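PDB 1ZU4: ftsY from Mycoplasma mycoides, which is an SRP receptor of the SRP54-type family, its NG fragment joining a helical bundle domain to a P-loop GTPase-type domain. Local coordinates for residues Ala85-Asp90 with Phe299-Tyr304. Numbering follows the deposited sequence.
Sequences AYTDND and FDIDQY
I301 lies over one face of the Y86 ring: its CD1 is 3.8 Å from the ring centroid and 22° off the ring normal, which meets the criterion for a CH-pi contact. CD1 sits toward the CG side of the ring, 3.5 Å from Y86 CG, while I301 CG1 comes equally near Y86 CD2, so the whole gamma-delta arm of the isoleucine lies on the tyrosine. That reach follows from I301 CG1 standing anti to its backbone N (chi1 180°), which leaves the CG2 branch to meet the T87 methyl, CG2 to CG2 at 4.0 Å. At the phenolic end, F299 approaches from the opposite direction, with its CE2 3.7 Å from Y86 OH; the ring planes make 45°, an oblique pair, neither stacked nor edge-to-face. The hydroxyl is hydrogen-bonded to I284 N, which ties the tyrosine to strand 284-288. At the tyrosine's backbone end, Y86 O accepts from N89 ND2 (2.9 Å) and K277 NZ, a double grip where helix 71-87 ends. D300 N-caps helix 301-308, its OD1 accepting from Q303 N. The packing thus joins the last helix of the N-domain bundle to the C-terminal helix, an N-G domain interface as in SRP-type GTPases.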
ATOM      1  N   ALA A  85      -9.421   0.585 -15.396  1.00 18.71           N
ATOM      2  CA  ALA A  85      -8.062   1.016 -15.721  1.00 18.84           C
ATOM      3  C   ALA A  85      -7.071   0.318 -14.790  1.00 19.35           C
ATOM      4  O   ALA A  85      -5.998  -0.132 -15.213  1.00 19.57           O
ATOM      5  CB  ALA A  85      -7.946   2.510 -15.593  1.00 19.87           C
ATOM      6  N   TYR A  86      -7.447   0.233 -13.526  1.00 18.82           N
ATOM      7  CA  TYR A  86      -6.661  -0.464 -12.515  1.00 19.02           C
ATOM      8  C   TYR A  86      -6.714  -1.965 -12.715  1.00 20.51           C
ATOM      9  O   TYR A  86      -5.684  -2.633 -12.641  1.00 19.14           O
ATOM     10  CB  TYR A  86      -7.176  -0.124 -11.119  1.00 18.00           C
ATOM     11  CG  TYR A  86      -6.328  -0.656  -9.992  1.00 19.12           C
ATOM     12  CD1 TYR A  86      -5.322   0.143  -9.449  1.00 16.40           C
ATOM     13  CD2 TYR A  86      -6.492  -1.975  -9.500  1.00 15.43           C
ATOM     14  CE1 TYR A  86      -4.519  -0.307  -8.422  1.00 14.72           C
ATOM     15  CE2 TYR A  86      -5.657  -2.465  -8.446  1.00 13.81           C
ATOM     16  CZ  TYR A  86      -4.693  -1.596  -7.915  1.00 15.33           C
ATOM     17  OH  TYR A  86      -3.850  -1.964  -6.902  1.00 16.37           O
ATOM     18  N   THR A  87      -7.907  -2.502 -12.954  1.00 21.80           N
ATOM     19  CA  THR A  87      -8.052  -3.960 -13.009  1.00 25.16           C
ATOM     20  C   THR A  87      -7.604  -4.561 -14.359  1.00 26.53           C
ATOM     21  O   THR A  87      -7.597  -5.765 -14.496  1.00 26.74           O
ATOM     22  CB  THR A  87      -9.509  -4.404 -12.707  1.00 24.90           C
ATOM     23  OG1 THR A  87     -10.388  -3.715 -13.604  1.00 28.08           O
ATOM     24  CG2 THR A  87      -9.909  -4.071 -11.288  1.00 26.16           C
ATOM     25  N   ASP A  88      -7.280  -3.723 -15.353  1.00 28.93           N
ATOM     26  CA  ASP A  88      -6.697  -4.162 -16.629  1.00 30.65           C
ATOM     27  C   ASP A  88      -5.227  -4.571 -16.412  1.00 31.85           C
ATOM     28  O   ASP A  88      -4.297  -3.749 -16.449  1.00 32.36           O
ATOM     29  CB  ASP A  88      -6.842  -3.060 -17.707  1.00 31.07           C
ATOM     30  CG  ASP A  88      -6.117  -3.397 -19.024  1.00 33.04           C
ATOM     31  OD1 ASP A  88      -6.153  -4.579 -19.454  1.00 34.54           O
ATOM     32  OD2 ASP A  88      -5.512  -2.471 -19.622  1.00 34.22           O
ATOM     33  N   ASN A  89      -5.032  -5.848 -16.137  1.00 33.20           N
ATOM     34  CA  ASN A  89      -3.716  -6.379 -15.832  1.00 34.59           C
ATOM     35  C   ASN A  89      -3.692  -7.911 -15.965  1.00 36.21           C
ATOM     36  O   ASN A  89      -4.732  -8.573 -16.053  1.00 36.31           O
ATOM     37  CB  ASN A  89      -3.262  -5.941 -14.418  1.00 33.57           C
ATOM     38  CG  ASN A  89      -4.219  -6.392 -13.329  1.00 32.54           C
ATOM     39  OD1 ASN A  89      -4.478  -7.600 -13.172  1.00 27.06           O
ATOM     40  ND2 ASN A  89      -4.766  -5.422 -12.572  1.00 28.94           N
ATOM     41  N   ASP A  90      -2.476  -8.437 -15.938  1.00 38.08           N
ATOM     42  CA  ASP A  90      -2.174  -9.850 -16.000  1.00 39.38           C
ATOM     43  C   ASP A  90      -2.316 -10.600 -14.653  1.00 39.35           C
ATOM     44  O   ASP A  90      -1.990 -11.789 -14.588  1.00 39.66           O
ATOM     45  CB  ASP A  90      -0.722  -9.990 -16.497  1.00 40.11           C
ATOM     46  CG  ASP A  90       0.210  -8.919 -15.892  1.00 42.80           C
ATOM     47  OD1 ASP A  90       0.181  -7.751 -16.364  1.00 45.89           O
ATOM     48  OD2 ASP A  90       0.950  -9.236 -14.927  1.00 45.11           O
ATOM     49  N   PHE A 299      -6.809  -3.635   0.954  1.00 16.64           N
ATOM     50  CA  PHE A 299      -7.137  -2.825  -0.172  1.00 15.96           C
ATOM     51  C   PHE A 299      -8.192  -3.458  -1.073  1.00 16.88           C
ATOM     52  O   PHE A 299      -8.170  -4.663  -1.367  1.00 18.57           O
ATOM     53  CB  PHE A 299      -5.898  -2.586  -0.997  1.00 14.75           C
ATOM     54  CG  PHE A 299      -6.118  -1.663  -2.108  1.00 15.18           C
ATOM     55  CD1 PHE A 299      -6.220  -0.319  -1.865  1.00 12.49           C
ATOM     56  CD2 PHE A 299      -6.245  -2.136  -3.421  1.00 13.01           C
ATOM     57  CE1 PHE A 299      -6.409   0.554  -2.919  1.00 17.08           C
ATOM     58  CE2 PHE A 299      -6.462  -1.271  -4.443  1.00 14.40           C
ATOM     59  CZ  PHE A 299      -6.548   0.052  -4.210  1.00 16.15           C
ATOM     60  N   ASP A 300      -9.097  -2.614  -1.529  1.00 15.77           N
ATOM     61  CA  ASP A 300     -10.190  -3.030  -2.358  1.00 15.54           C
ATOM     62  C   ASP A 300     -10.316  -1.895  -3.361  1.00 14.94           C
ATOM     63  O   ASP A 300     -10.698  -0.752  -3.036  1.00 13.19           O
ATOM     64  CB  ASP A 300     -11.409  -3.245  -1.452  1.00 15.40           C
ATOM     65  CG  ASP A 300     -12.702  -3.491  -2.211  1.00 19.17           C
ATOM     66  OD1 ASP A 300     -12.751  -3.146  -3.408  1.00 21.51           O
ATOM     67  OD2 ASP A 300     -13.685  -4.001  -1.577  1.00 19.25           O
ATOM     68  N   ILE A 301      -9.972  -2.209  -4.601  1.00 15.65           N
ATOM     69  CA  ILE A 301      -9.953  -1.189  -5.642  1.00 15.83           C
ATOM     70  C   ILE A 301     -11.339  -0.605  -5.912  1.00 15.95           C
ATOM     71  O   ILE A 301     -11.429   0.609  -6.162  1.00 14.88           O
ATOM     72  CB  ILE A 301      -9.317  -1.685  -6.975  1.00 17.30           C
ATOM     73  CG1 ILE A 301      -9.340  -0.555  -8.033  1.00 17.42           C
ATOM     74  CG2 ILE A 301      -9.984  -2.985  -7.479  1.00 14.20           C
ATOM     75  CD1 ILE A 301      -8.525   0.669  -7.629  1.00 16.59           C
ATOM     76  N   ASP A 302     -12.405  -1.419  -5.862  1.00 15.41           N
ATOM     77  CA  ASP A 302     -13.756  -0.843  -6.078  1.00 15.65           C
ATOM     78  C   ASP A 302     -14.123   0.176  -4.980  1.00 14.19           C
ATOM     79  O   ASP A 302     -14.726   1.221  -5.248  1.00 15.02           O
ATOM     80  CB  ASP A 302     -14.848  -1.890  -6.317  1.00 14.99           C
ATOM     81  CG  ASP A 302     -16.143  -1.272  -6.794  1.00 17.50           C
ATOM     82  OD1 ASP A 302     -16.170  -0.640  -7.894  1.00 18.79           O
ATOM     83  OD2 ASP A 302     -17.144  -1.351  -6.040  1.00 22.22           O
ATOM     84  N   GLN A 303     -13.728  -0.113  -3.758  1.00 14.91           N
ATOM     85  CA  GLN A 303     -13.992   0.773  -2.645  1.00 15.24           C
ATOM     86  C   GLN A 303     -13.184   2.061  -2.755  1.00 14.99           C
ATOM     87  O   GLN A 303     -13.681   3.139  -2.466  1.00 15.39           O
ATOM     88  CB  GLN A 303     -13.699   0.061  -1.328  1.00 15.32           C
ATOM     89  CG  GLN A 303     -14.827  -0.909  -0.914  1.00 17.94           C
ATOM     90  CD  GLN A 303     -16.134  -0.191  -0.632  1.00 19.60           C
ATOM     91  OE1 GLN A 303     -16.256   0.477   0.393  1.00 23.00           O
ATOM     92  NE2 GLN A 303     -17.109  -0.303  -1.542  1.00 19.28           N
ATOM     93  N   TYR A 304     -11.913   1.931  -3.118  1.00 15.14           N
ATOM     94  CA  TYR A 304     -11.075   3.085  -3.346  1.00 16.02           C
ATOM     95  C   TYR A 304     -11.758   3.990  -4.384  1.00 15.57           C
ATOM     96  O   TYR A 304     -11.959   5.186  -4.144  1.00 14.69           O
ATOM     97  CB  TYR A 304      -9.715   2.615  -3.864  1.00 15.45           C
ATOM     98  CG  TYR A 304      -8.719   3.704  -4.139  1.00 16.08           C
ATOM     99  CD1 TYR A 304      -7.859   4.154  -3.136  1.00 14.55           C
ATOM    100  CD2 TYR A 304      -8.581   4.235  -5.433  1.00 15.51           C
ATOM    101  CE1 TYR A 304      -6.910   5.129  -3.410  1.00 15.89           C
ATOM    102  CE2 TYR A 304      -7.666   5.201  -5.707  1.00 18.14           C
ATOM    103  CZ  TYR A 304      -6.830   5.643  -4.699  1.00 17.06           C
ATOM    104  OH  TYR A 304      -5.923   6.583  -4.998  1.00 17.04           O
TER